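Local atomic coordinates of probable sugar ABC transporter, sugar-binding protein (Streptococcus pneumoniae, PDB entry 2W7Y), a protein that binds the blood group A-trisaccharide and probably serves as the extracellular sugar-binding component of an ABC transporter. Residues 207-212 with 395-400; 245-250 with 402-407; 203-208 with 259-264; 223-228 with 390-395. All blocks are in the same frame, centred on the assembly; numbering follows the deposited sequence.

Contact 1 of 4, residues 207-212 with 395-400; sequences SIRLFN and DVHTAI
I208 lies across helix 394-406 with its outer carbons against H397 and I400. This helix-on-helix packing belongs to the largely helical part of the two-lobed fold of an extracellular solute-binding protein. The two short helical segments cross steeply, at 110° between their N-to-C directions, with axes no closer than 10.8 Å, so side chains reach across, one of them to a backbone carbonyl. I208 does most of it. Its CG1 branch is swung opposite the backbone N (chi1 -160°) and carries CD1 onward in an extended line, bringing CD1 to 3.6 Å from the carbonyl oxygen H397 O and to 3.7 Å from the imidazole atom H397 ND1. Behind that tip, I208 CG1 rests on I400 CG2 at 3.8 Å, the two isoleucines running roughly at right angles. The other branch of I400 serves a second neighbour: its CD1 comes to 4.0 Å from F211 CE2, and the phenylalanine ring is itself met edge-to-face by F239 of helix 237-252. No hydrogen bond joins the two segments, so dispersion and close fit hold this buried interface together. R209 and H397 fringe it on the sugar side. The guanidinium belongs to the glycan pocket, where R209 NH2 donates a hydrogen bond to the acetamido oxygen O7 of the N-acetylgalactosamine and makes a long, weak ion pair with E205. Its other terminal nitrogen, R209 NH1, stands near the plane of the imidazole, at the ring edge, 4.3 Å from H397 CE1.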
loop_
_atom_site.group_PDB
_atom_site.type_symbol
_atom_site.label_atom_id
_atom_site.label_comp_id
_atom_site.label_asym_id
_atom_site.label_seq_id
_atom_site.Cartn_x
_atom_site.Cartn_y
_atom_site.Cartn_z
ATOM N N SER A 207 4.755 -1.888 -10.617
ATOM C CA SER A 207 5.763 -2.904 -10.934
ATOM C C SER A 207 6.591 -3.352 -9.722
ATOM O O SER A 207 7.146 -4.448 -9.728
ATOM C CB SER A 207 6.666 -2.452 -12.088
ATOM O OG SER A 207 7.371 -1.269 -11.762
ATOM N N ILE A 208 6.663 -2.514 -8.685
ATOM C CA ILE A 208 7.352 -2.888 -7.445
ATOM C C ILE A 208 6.593 -3.981 -6.685
ATOM O O ILE A 208 7.183 -4.715 -5.896
ATOM C CB ILE A 208 7.667 -1.659 -6.528
ATOM C CG1 ILE A 208 8.788 -1.996 -5.531
ATOM C CG2 ILE A 208 6.398 -1.148 -5.823
ATOM C CD1 ILE A 208 9.277 -0.828 -4.691
ATOM N N ARG A 209 5.288 -4.086 -6.943
ATOM C CA ARG A 209 4.448 -5.125 -6.347
ATOM C C ARG A 209 4.791 -6.493 -6.933
ATOM O O ARG A 209 4.636 -7.518 -6.261
ATOM C CB ARG A 209 2.952 -4.831 -6.547
ATOM C CG ARG A 209 2.531 -3.370 -6.432
ATOM C CD ARG A 209 2.828 -2.771 -5.061
ATOM N NE ARG A 209 2.188 -1.467 -4.896
ATOM C CZ ARG A 209 2.432 -0.627 -3.896
ATOM N NH1 ARG A 209 3.310 -0.942 -2.951
ATOM N NH2 ARG A 209 1.791 0.531 -3.842
ATOM N N LEU A 210 5.243 -6.500 -8.186
ATOM C CA LEU A 210 5.762 -7.716 -8.817
ATOM C C LEU A 210 7.120 -8.117 -8.243
ATOM O O LEU A 210 7.358 -9.297 -7.990
ATOM C CB LEU A 210 5.844 -7.560 -10.338
ATOM C CG LEU A 210 4.543 -7.567 -11.156
ATOM C CD1 LEU A 210 4.839 -7.297 -12.623
ATOM C CD2 LEU A 210 3.786 -8.880 -10.996
ATOM N N PHE A 211 8.000 -7.135 -8.039
ATOM C CA PHE A 211 9.304 -7.358 -7.399
ATOM C C PHE A 211 9.145 -7.829 -5.949
ATOM O O PHE A 211 9.786 -8.795 -5.532
ATOM C CB PHE A 211 10.168 -6.088 -7.455
ATOM C CG PHE A 211 11.481 -6.199 -6.703
ATOM C CD1 PHE A 211 12.574 -6.860 -7.265
ATOM C CD2 PHE A 211 11.624 -5.633 -5.435
ATOM C CE1 PHE A 211 13.789 -6.964 -6.566
ATOM C CE2 PHE A 211 12.829 -5.727 -4.735
ATOM C CZ PHE A 211 13.914 -6.393 -5.300
ATOM N N ASN A 212 8.293 -7.132 -5.201
ATOM C CA ASN A 212 8.005 -7.430 -3.801
ATOM C C ASN A 212 7.558 -8.872 -3.595
ATOM O O ASN A 212 7.997 -9.542 -2.654
ATOM C CB ASN A 212 6.902 -6.491 -3.302
ATOM C CG ASN A 212 6.999 -6.177 -1.814
ATOM O OD1 ASN A 212 6.655 -5.075 -1.398
ATOM N ND2 ASN A 212 7.440 -7.138 -1.009
ATOM N N ASP A 395 12.881 5.712 0.637
ATOM C CA ASP A 395 13.935 5.993 -0.341
ATOM C C ASP A 395 14.256 4.792 -1.226
ATOM O O ASP A 395 14.473 4.946 -2.430
ATOM C CB ASP A 395 15.211 6.487 0.352
ATOM C CG ASP A 395 15.089 7.911 0.868
ATOM O OD1 ASP A 395 14.176 8.644 0.431
ATOM O OD2 ASP A 395 15.918 8.304 1.712
ATOM N N VAL A 396 14.302 3.609 -0.620
ATOM C CA VAL A 396 14.572 2.360 -1.337
ATOM C C VAL A 396 13.395 2.044 -2.264
ATOM O O VAL A 396 13.589 1.697 -3.429
ATOM C CB VAL A 396 14.878 1.192 -0.349
ATOM C CG1 VAL A 396 14.884 -0.159 -1.051
ATOM C CG2 VAL A 396 16.213 1.427 0.352
ATOM N N HIS A 397 12.184 2.195 -1.730
ATOM C CA HIS A 397 10.927 2.107 -2.487
ATOM C C HIS A 397 10.977 2.924 -3.796
ATOM O O HIS A 397 10.835 2.362 -4.887
ATOM C CB HIS A 397 9.782 2.556 -1.564
ATOM C CG HIS A 397 8.441 2.648 -2.221
ATOM N ND1 HIS A 397 7.645 1.548 -2.451
ATOM C CD2 HIS A 397 7.730 3.720 -2.643
ATOM C CE1 HIS A 397 6.513 1.934 -3.013
ATOM N NE2 HIS A 397 6.538 3.248 -3.136
ATOM N N THR A 398 11.224 4.231 -3.671
ATOM C CA THR A 398 11.285 5.168 -4.802
ATOM C C THR A 398 12.397 4.838 -5.811
ATOM O O THR A 398 12.177 4.888 -7.025
ATOM C CB THR A 398 11.424 6.635 -4.303
ATOM O OG1 THR A 398 10.314 6.965 -3.456
ATOM C CG2 THR A 398 11.466 7.623 -5.471
ATOM N N ALA A 399 13.584 4.508 -5.306
ATOM C CA ALA A 399 14.718 4.105 -6.152
ATOM C C ALA A 399 14.424 2.850 -6.982
ATOM O O ALA A 399 14.756 2.797 -8.167
ATOM C CB ALA A 399 15.979 3.908 -5.305
ATOM N N ILE A 400 13.804 1.853 -6.359
ATOM C CA ILE A 400 13.413 0.619 -7.052
ATOM C C ILE A 400 12.322 0.869 -8.097
ATOM O O ILE A 400 12.416 0.365 -9.209
ATOM C CB ILE A 400 13.027 -0.527 -6.054
ATOM C CG1 ILE A 400 14.265 -0.980 -5.272
ATOM C CG2 ILE A 400 12.392 -1.723 -6.784
ATOM C CD1 ILE A 400 13.977 -1.938 -4.137
#

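Contact 2 of 4, residues 245-250 with 402-407; sequences MVMKEI and NALTES
Two peptide carbonyls of helix 394-406 are the flat groups met by side chains of helix 237-252: the terminal methyl of M247 sits over one face of the A403 carbonyl, whereas I250 CG2 approaches the L404 carbonyl from beyond its oxygen. This is helix-helix packing within one lobe of the solute-binding fold, away from the sugar, L404 lying about 13 Å from the N-acetylgalactosamine. M247, a selenomethionine here, sends its extended chain across the gap, and its CE ends 3.7 Å from A403 O. The L404 oxygen has two neighbours. I250 CG2 lies 3.4 Å from L404 O, and S407 OG donates a 2.7 Å hydrogen bond to L404 O, tilted 34° from the carbonyl plane. S407 can reach back to it because its hydroxyl is folded between the backbone N and the carbonyl carbon (chi1 73°). That folded hydroxyl also presses on the neighbouring helix, with S407 OG 3.3 Å from M247 CG. Farther along, L404 CD2 fits between M247 CG at 3.8 Å and V246 CG1 at 4.0 Å. The helical segments run in broadly the same direction, inclined by 42° and approaching to 9.5 Å at the closest. Helix 414-427 adds K417, V418 and T421 against M247, and S207 of helix 207-215 touches both I250 and L404. With no hydrogen bond between the segments, the cohesion here is apolar: the serine hydroxyl donates to L404 O, three residues back in its own segment, so it can be buried beside the carbons of M247 and I250 without needing a partner on helix 237-252.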
loop_
_atom_site.group_PDB
_atom_site.type_symbol
_atom_site.label_atom_id
_atom_site.label_comp_id
_atom_site.label_asym_id
_atom_site.label_seq_id
_atom_site.Cartn_x
_atom_site.Cartn_y
_atom_site.Cartn_z
HETATM N N MSE A 245 13.937 -10.725 -13.553
HETATM C CA MSE A 245 12.650 -11.300 -13.954
HETATM C C MSE A 245 11.596 -10.233 -14.241
HETATM O O MSE A 245 10.896 -10.301 -15.252
HETATM C CB MSE A 245 12.120 -12.219 -12.854
HETATM C CG MSE A 245 12.640 -13.638 -12.887
HETATM SE SE MSE A 245 12.566 -14.401 -11.095
HETATM C CE MSE A 245 12.075 -16.245 -11.521
ATOM N N VAL A 246 11.496 -9.258 -13.338
ATOM C CA VAL A 246 10.476 -8.207 -13.400
ATOM C C VAL A 246 10.781 -7.190 -14.508
ATOM O O VAL A 246 9.885 -6.810 -15.262
ATOM C CB VAL A 246 10.291 -7.511 -12.016
ATOM C CG1 VAL A 246 9.272 -6.385 -12.085
ATOM C CG2 VAL A 246 9.867 -8.529 -10.969
HETATM N N MSE A 247 12.046 -6.779 -14.606
HETATM C CA MSE A 247 12.515 -5.873 -15.659
HETATM C C MSE A 247 12.321 -6.423 -17.072
HETATM O O MSE A 247 11.995 -5.673 -17.985
HETATM C CB MSE A 247 13.986 -5.517 -15.447
HETATM C CG MSE A 247 14.226 -4.535 -14.320
HETATM SE SE MSE A 247 16.118 -4.181 -14.053
HETATM C CE MSE A 247 15.961 -2.664 -12.846
ATOM N N LYS A 248 12.536 -7.726 -17.242
ATOM C CA LYS A 248 12.292 -8.407 -18.516
ATOM C C LYS A 248 10.811 -8.376 -18.882
ATOM O O LYS A 248 10.454 -8.181 -20.050
ATOM C CB LYS A 248 12.776 -9.859 -18.452
ATOM C CG LYS A 248 14.272 -10.039 -18.656
ATOM C CD LYS A 248 14.713 -11.450 -18.292
ATOM C CE LYS A 248 14.125 -12.499 -19.233
ATOM N NZ LYS A 248 14.391 -13.890 -18.758
ATOM N N GLU A 249 9.959 -8.572 -17.876
ATOM C CA GLU A 249 8.511 -8.549 -18.060
ATOM C C GLU A 249 7.985 -7.133 -18.302
ATOM O O GLU A 249 7.081 -6.931 -19.113
ATOM C CB GLU A 249 7.803 -9.208 -16.870
ATOM C CG GLU A 249 6.297 -9.408 -17.042
ATOM C CD GLU A 249 5.909 -10.098 -18.346
ATOM O OE1 GLU A 249 4.787 -9.845 -18.821
ATOM O OE2 GLU A 249 6.707 -10.885 -18.899
ATOM N N ILE A 250 8.568 -6.162 -17.605
ATOM C CA ILE A 250 8.236 -4.748 -17.786
ATOM C C ILE A 250 8.648 -4.245 -19.182
ATOM O O ILE A 250 7.948 -3.421 -19.786
ATOM C CB ILE A 250 8.871 -3.885 -16.655
ATOM C CG1 ILE A 250 7.915 -3.713 -15.465
ATOM C CG2 ILE A 250 9.233 -2.499 -17.153
ATOM C CD1 ILE A 250 7.289 -4.988 -14.901
ATOM N N ASN A 402 11.722 3.745 -9.687
ATOM C CA ASN A 402 12.397 4.458 -10.781
ATOM C C ASN A 402 13.199 3.535 -11.705
ATOM O O ASN A 402 13.143 3.676 -12.929
ATOM C CB ASN A 402 13.312 5.562 -10.234
ATOM C CG ASN A 402 12.546 6.740 -9.639
ATOM O OD1 ASN A 402 13.135 7.584 -8.962
ATOM N ND2 ASN A 402 11.240 6.810 -9.889
ATOM N N ALA A 403 13.937 2.597 -11.117
ATOM C CA ALA A 403 14.749 1.649 -11.886
ATOM C C ALA A 403 13.893 0.696 -12.723
ATOM O O ALA A 403 14.233 0.389 -13.865
ATOM C CB ALA A 403 15.678 0.866 -10.964
ATOM N N LEU A 404 12.786 0.234 -12.147
ATOM C CA LEU A 404 11.843 -0.632 -12.860
ATOM C C LEU A 404 11.141 0.114 -13.996
ATOM O O LEU A 404 10.903 -0.460 -15.057
ATOM C CB LEU A 404 10.824 -1.250 -11.897
ATOM C CG LEU A 404 11.357 -2.219 -10.835
ATOM C CD1 LEU A 404 10.272 -2.550 -9.826
ATOM C CD2 LEU A 404 11.941 -3.499 -11.450
ATOM N N THR A 405 10.827 1.389 -13.765
ATOM C CA THR A 405 10.214 2.258 -14.775
ATOM C C THR A 405 11.167 2.513 -15.949
ATOM O O THR A 405 10.780 2.386 -17.114
ATOM C CB THR A 405 9.751 3.607 -14.150
ATOM O OG1 THR A 405 8.919 3.347 -13.016
ATOM C CG2 THR A 405 8.974 4.451 -15.154
ATOM N N GLU A 406 12.413 2.856 -15.627
ATOM C CA GLU A 406 13.462 3.079 -16.620
ATOM C C GLU A 406 13.745 1.854 -17.495
ATOM O O GLU A 406 14.123 1.996 -18.662
ATOM C CB GLU A 406 14.748 3.533 -15.928
ATOM C CG GLU A 406 14.706 4.967 -15.403
ATOM C CD GLU A 406 15.687 5.226 -14.259
ATOM O OE1 GLU A 406 16.576 4.382 -14.007
ATOM O OE2 GLU A 406 15.565 6.284 -13.608
ATOM N N SER A 407 13.560 0.663 -16.930
ATOM C CA SER A 407 13.851 -0.597 -17.629
ATOM C C SER A 407 12.847 -0.943 -18.739
ATOM O O SER A 407 13.101 -1.836 -19.550
ATOM C CB SER A 407 13.973 -1.754 -16.627
ATOM O OG SER A 407 12.713 -2.142 -16.108
#

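Contact 3 of 4, residues 203-208 with 259-264; sequences AGEPSI and GGDANA. With A2G (2-acetamido-2-deoxy-alpha-D-galactopyranose), chain C; FUC (alpha-L-fucopyranose), chain B.
An extended side chain, with chi1 of E205 at 178° and chi2 at -169°, carries the E205 carboxylate past D261 to the backbone of A262 and the bound N-acetylgalactosamine. The carboxylate grips the sugar with both oxygens: O3 of the N-acetylgalactosamine donates to E205 OE1 at 2.6 Å, and its O4 donates to E205 OE2 at 2.7 Å. OE2 also accepts the backbone N-H of A262, with A262 N at 3.1 Å from E205 OE2 and a nearly straight angle of 166°. This second-shell bond ties the acid to the opposite segment and should limit its rotation. It may also offset the nearby negative charge of D261, whose OD2 is 4.5 Å from E205 OE2. A262 CB lies 3.4 Å from the sugar O4, and N263 reaches the other branch of the trisaccharide, N263 ND2 donating to the fucose O2 at 3.3 Å. One residue before the acid the backbones meet closely, G204 CA giving a C-H···O contact to G260 O at 3.6 Å. R209, N279 and W282 also hydrogen-bond the N-acetylgalactosamine. In the fold, the loop after strand 199-201 brings E205 near the N-terminal end of the helix that continues to 215, and the loop after helix 237-252 delivers A262 and N263 to the N-terminal end of helix 262-270, while S207 and I208 face back onto helix 394-406.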
loop_
_atom_site.group_PDB
_atom_site.type_symbol
_atom_site.label_atom_id
_atom_site.label_comp_id
_atom_site.label_asym_id
_atom_site.label_seq_id
_atom_site.Cartn_x
_atom_site.Cartn_y
_atom_site.Cartn_z
ATOM N N ALA A 203 2.648 -0.346 -15.689
ATOM C CA ALA A 203 3.936 -0.412 -15.000
ATOM C C ALA A 203 4.330 0.955 -14.444
ATOM O O ALA A 203 3.801 1.981 -14.863
ATOM C CB ALA A 203 5.015 -0.953 -15.930
ATOM N N GLY A 204 5.269 0.961 -13.505
ATOM C CA GLY A 204 5.648 2.174 -12.777
ATOM C C GLY A 204 5.656 1.831 -11.302
ATOM O O GLY A 204 6.382 0.927 -10.883
ATOM N N GLU A 205 4.835 2.534 -10.521
ATOM C CA GLU A 205 4.579 2.162 -9.126
ATOM C C GLU A 205 4.085 0.710 -8.982
ATOM O O GLU A 205 4.580 -0.013 -8.118
ATOM C CB GLU A 205 3.591 3.137 -8.462
ATOM C CG GLU A 205 3.240 2.791 -7.004
ATOM C CD GLU A 205 2.079 3.610 -6.452
ATOM O OE1 GLU A 205 2.156 4.041 -5.285
ATOM O OE2 GLU A 205 1.086 3.827 -7.180
ATOM N N PRO A 206 3.107 0.278 -9.814
ATOM C CA PRO A 206 2.612 -1.103 -9.717
ATOM C C PRO A 206 3.651 -2.206 -9.951
ATOM O O PRO A 206 3.431 -3.344 -9.532
ATOM C CB PRO A 206 1.549 -1.168 -10.815
ATOM C CG PRO A 206 1.131 0.239 -11.022
ATOM C CD PRO A 206 2.377 1.031 -10.853
ATOM N N SER A 207 4.755 -1.888 -10.617
ATOM C CA SER A 207 5.763 -2.904 -10.934
ATOM C C SER A 207 6.591 -3.352 -9.722
ATOM O O SER A 207 7.146 -4.448 -9.728
ATOM C CB SER A 207 6.666 -2.452 -12.088
ATOM O OG SER A 207 7.371 -1.269 -11.762
ATOM N N ILE A 208 6.663 -2.514 -8.685
ATOM C CA ILE A 208 7.352 -2.888 -7.445
ATOM C C ILE A 208 6.593 -3.981 -6.685
ATOM O O ILE A 208 7.183 -4.715 -5.896
ATOM C CB ILE A 208 7.667 -1.659 -6.528
ATOM C CG1 ILE A 208 8.788 -1.996 -5.531
ATOM C CG2 ILE A 208 6.398 -1.148 -5.823
ATOM C CD1 ILE A 208 9.277 -0.828 -4.691
ATOM N N GLY A 259 4.394 4.699 -18.015
ATOM C CA GLY A 259 4.354 6.113 -17.652
ATOM C C GLY A 259 3.255 6.508 -16.677
ATOM O O GLY A 259 2.428 7.374 -16.995
ATOM N N GLY A 260 3.242 5.889 -15.492
ATOM C CA GLY A 260 2.306 6.301 -14.439
ATOM C C GLY A 260 2.274 5.526 -13.132
ATOM O O GLY A 260 2.982 4.534 -12.961
ATOM N N ASP A 261 1.442 6.004 -12.206
ATOM C CA ASP A 261 1.190 5.334 -10.925
ATOM C C ASP A 261 -0.142 4.583 -10.958
ATOM O O ASP A 261 -0.893 4.684 -11.934
ATOM C CB ASP A 261 1.202 6.344 -9.770
ATOM C CG ASP A 261 2.587 6.920 -9.506
ATOM O OD1 ASP A 261 3.543 6.527 -10.212
ATOM O OD2 ASP A 261 2.723 7.769 -8.591
ATOM N N ALA A 262 -0.432 3.843 -9.886
ATOM C CA ALA A 262 -1.642 3.012 -9.803
ATOM C C ALA A 262 -2.937 3.796 -10.037
ATOM O O ALA A 262 -3.893 3.269 -10.610
ATOM C CB ALA A 262 -1.698 2.275 -8.465
ATOM N N ASN A 263 -2.955 5.052 -9.603
ATOM C CA ASN A 263 -4.136 5.904 -9.736
ATOM C C ASN A 263 -4.527 6.202 -11.184
ATOM O O ASN A 263 -5.709 6.359 -11.493
ATOM C CB ASN A 263 -3.951 7.209 -8.947
ATOM C CG ASN A 263 -4.158 7.025 -7.444
ATOM O OD1 ASN A 263 -4.925 6.164 -7.010
ATOM N ND2 ASN A 263 -3.481 7.846 -6.648
ATOM N N ALA A 264 -3.534 6.272 -12.068
ATOM C CA ALA A 264 -3.783 6.590 -13.474
ATOM C C ALA A 264 -4.001 5.345 -14.343
ATOM O O ALA A 264 -4.337 5.462 -15.524
ATOM C CB ALA A 264 -2.665 7.457 -14.029
HETATM O O5 A2G C . -2.706 2.954 -3.151
HETATM C C1 A2G C . -1.892 3.287 -1.994
HETATM C C2 A2G C . -0.532 3.741 -2.499
HETATM N N2 A2G C . 0.341 4.136 -1.393
HETATM C C3 A2G C . -0.706 4.961 -3.414
HETATM O O3 A2G C . 0.570 5.460 -3.821
HETATM C C4 A2G C . -1.584 4.608 -4.616
HETATM O O4 A2G C . -0.935 3.624 -5.431
HETATM C C5 A2G C . -2.922 4.061 -4.103
HETATM C C6 A2G C . -3.827 3.605 -5.246
HETATM O O6 A2G C . -4.994 3.000 -4.685
HETATM C C7 A2G C . 1.557 3.625 -1.239
HETATM O O7 A2G C . 2.056 2.768 -1.969
HETATM C C8 A2G C . 2.321 4.182 -0.041
HETATM C C1 FUC B . -3.841 7.073 -1.208
HETATM C C2 FUC B . -4.195 7.874 -2.463
HETATM C C3 FUC B . -5.552 8.554 -2.272
HETATM C C4 FUC B . -5.514 9.454 -1.037
HETATM C C5 FUC B . -5.075 8.630 0.178
HETATM C C6 FUC B . -4.894 9.479 1.432
HETATM O O2 FUC B . -4.241 7.013 -3.573
HETATM O O3 FUC B . -5.933 9.276 -3.424
HETATM O O4 FUC B . -4.624 10.535 -1.244
HETATM O O5 FUC B . -3.870 7.919 -0.066
#

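Contact 4 of 4, residues 223-228 with 390-395; sequences KLLDKP and DVWGGD
P228 runs past W392 with their CA atoms 5.0 Å apart, just before G393, which at a positive phi of 97° leaves the helical conformation after helix 388-392 and takes the N-cap position of helix 394-406. Beside this N-cap glycine between two helices, in the largely helical lobe of the solute-binding protein, the indole of W392 plugs the turn that follows helix 219-224. Its N-H is shared by two carbonyls at the ring edge. W392 NE1 donates to L224 O at 3.0 Å, the oxygen lying in the indole plane, and makes a weak, more bent bond to K227 O at 2.9 Å. The buried indole nitrogen is thus satisfied by backbone alone, and the turn is drawn around it. One face of the indole receives L225: CD2 makes a CH-pi contact 4.0 Å from the centre of the six-membered ring of W392, the leucine crossing the ring at about a right angle. L215 of helix 207-215 packs against L224, L225 and W392, joining the turn to the rest of the lobe. V391 closes the more exposed side of the contact. Its chi1 of 64° points CG2 away from its own backbone N and into the turn, where V391 CG2 lies 3.3 Å from both L225 O and K227 O.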
loop_
_atom_site.group_PDB
_atom_site.type_symbol
_atom_site.label_atom_id
_atom_site.label_comp_id
_atom_site.label_asym_id
_atom_site.label_seq_id
_atom_site.Cartn_x
_atom_site.Cartn_y
_atom_site.Cartn_z
ATOM N N LYS A 223 13.285 -13.611 4.059
ATOM C CA LYS A 223 14.054 -13.101 5.198
ATOM C C LYS A 223 14.773 -11.782 4.884
ATOM O O LYS A 223 15.083 -11.005 5.789
ATOM C CB LYS A 223 15.012 -14.164 5.758
ATOM C CG LYS A 223 16.083 -14.663 4.800
ATOM C CD LYS A 223 16.962 -15.704 5.487
ATOM C CE LYS A 223 18.113 -16.150 4.596
ATOM N NZ LYS A 223 18.954 -17.196 5.242
ATOM N N LEU A 224 15.030 -11.543 3.599
ATOM C CA LEU A 224 15.473 -10.237 3.109
ATOM C C LEU A 224 14.466 -9.146 3.457
ATOM O O LEU A 224 14.852 -8.042 3.835
ATOM C CB LEU A 224 15.681 -10.280 1.589
ATOM C CG LEU A 224 17.076 -10.178 0.958
ATOM C CD1 LEU A 224 18.170 -10.910 1.742
ATOM C CD2 LEU A 224 17.023 -10.651 -0.489
ATOM N N LEU A 225 13.178 -9.475 3.329
ATOM C CA LEU A 225 12.076 -8.564 3.649
ATOM C C LEU A 225 11.663 -8.577 5.132
ATOM O O LEU A 225 10.613 -8.039 5.488
ATOM C CB LEU A 225 10.862 -8.867 2.756
ATOM C CG LEU A 225 10.972 -8.560 1.256
ATOM C CD1 LEU A 225 9.928 -9.365 0.477
ATOM C CD2 LEU A 225 10.812 -7.060 0.977
ATOM N N ASP A 226 12.487 -9.193 5.979
ATOM C CA ASP A 226 12.280 -9.220 7.433
ATOM C C ASP A 226 13.109 -8.150 8.142
ATOM O O ASP A 226 12.779 -7.718 9.246
ATOM C CB ASP A 226 12.666 -10.589 8.001
ATOM C CG ASP A 226 11.468 -11.481 8.273
ATOM O OD1 ASP A 226 10.576 -11.083 9.061
ATOM O OD2 ASP A 226 11.431 -12.602 7.720
ATOM N N LYS A 227 14.202 -7.747 7.504
ATOM C CA LYS A 227 15.141 -6.791 8.080
ATOM C C LYS A 227 15.323 -5.596 7.137
ATOM O O LYS A 227 14.900 -5.661 5.979
ATOM C CB LYS A 227 16.493 -7.477 8.326
ATOM C CG LYS A 227 16.448 -8.734 9.198
ATOM C CD LYS A 227 16.189 -8.414 10.672
ATOM C CE LYS A 227 16.354 -9.649 11.549
ATOM N NZ LYS A 227 15.290 -10.668 11.310
ATOM N N PRO A 228 15.926 -4.492 7.634
ATOM C CA PRO A 228 16.412 -3.441 6.738
ATOM C C PRO A 228 17.370 -3.993 5.676
ATOM O O PRO A 228 18.038 -5.005 5.903
ATOM C CB PRO A 228 17.163 -2.497 7.682
ATOM C CG PRO A 228 16.512 -2.687 8.995
ATOM C CD PRO A 228 16.144 -4.139 9.052
ATOM N N ASP A 390 7.737 -0.402 3.857
ATOM C CA ASP A 390 7.632 -0.581 5.309
ATOM C C ASP A 390 8.937 -1.050 5.933
ATOM O O ASP A 390 9.370 -0.535 6.969
ATOM C CB ASP A 390 6.515 -1.575 5.651
ATOM C CG ASP A 390 5.139 -0.925 5.705
ATOM O OD1 ASP A 390 4.164 -1.640 6.016
ATOM O OD2 ASP A 390 5.026 0.294 5.447
ATOM N N VAL A 391 9.563 -2.023 5.284
ATOM C CA VAL A 391 10.710 -2.717 5.846
ATOM C C VAL A 391 12.051 -2.076 5.438
ATOM O O VAL A 391 13.000 -2.065 6.225
ATOM C CB VAL A 391 10.634 -4.254 5.539
ATOM C CG1 VAL A 391 10.724 -4.539 4.031
ATOM C CG2 VAL A 391 11.684 -5.033 6.319
ATOM N N TRP A 392 12.117 -1.521 4.226
ATOM C CA TRP A 392 13.364 -0.926 3.732
ATOM C C TRP A 392 13.335 0.605 3.632
ATOM O O TRP A 392 14.369 1.234 3.390
ATOM C CB TRP A 392 13.791 -1.550 2.393
ATOM C CG TRP A 392 13.995 -3.054 2.416
ATOM C CD1 TRP A 392 14.188 -3.849 3.516
ATOM C CD2 TRP A 392 14.054 -3.927 1.279
ATOM N NE1 TRP A 392 14.342 -5.162 3.134
ATOM C CE2 TRP A 392 14.269 -5.236 1.768
ATOM C CE3 TRP A 392 13.941 -3.731 -0.105
ATOM C CZ2 TRP A 392 14.370 -6.345 0.917
ATOM C CZ3 TRP A 392 14.042 -4.834 -0.948
ATOM C CH2 TRP A 392 14.253 -6.123 -0.429
ATOM N N GLY A 393 12.159 1.197 3.823
ATOM C CA GLY A 393 12.026 2.652 3.843
ATOM C C GLY A 393 11.590 3.250 2.522
ATOM O O GLY A 393 11.657 2.591 1.484
ATOM N N GLY A 394 11.165 4.512 2.571
ATOM C CA GLY A 394 10.629 5.220 1.407
ATOM C C GLY A 394 11.613 5.503 0.283
ATOM O O GLY A 394 11.225 5.534 -0.888
ATOM N N ASP A 395 12.881 5.712 0.637
ATOM C CA ASP A 395 13.935 5.993 -0.341
ATOM C C ASP A 395 14.256 4.792 -1.226
ATOM O O ASP A 395 14.473 4.946 -2.430
ATOM C CB ASP A 395 15.211 6.487 0.352
ATOM C CG ASP A 395 15.089 7.911 0.868
ATOM O OD1 ASP A 395 14.176 8.644 0.431
ATOM O OD2 ASP A 395 15.918 8.304 1.712
#

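Overall arrangement
Helix 394-406 serves contacts 1 and 2, meeting helix 207-215 in one and helix 237-252 in the other. Both are buried and apolar, and they merge where S207 and I208 pack on L404. In contact 4 the preceding helix 388-392, linked to 394-406 by G393, meets the turn after helix 219-224; partly buried, it adds tryptophan-to-backbone hydrogen bonds and touches contact 1 through N212 with L225 and F211 with W392. Contact 3 shares S207 and I208 with contact 1 but is polar, largely buried with exposed D261 at its rim. E205 and R209, near the N-terminal end of helix 207-215, face the sugar, while I208 and F211 pack in the buried interior.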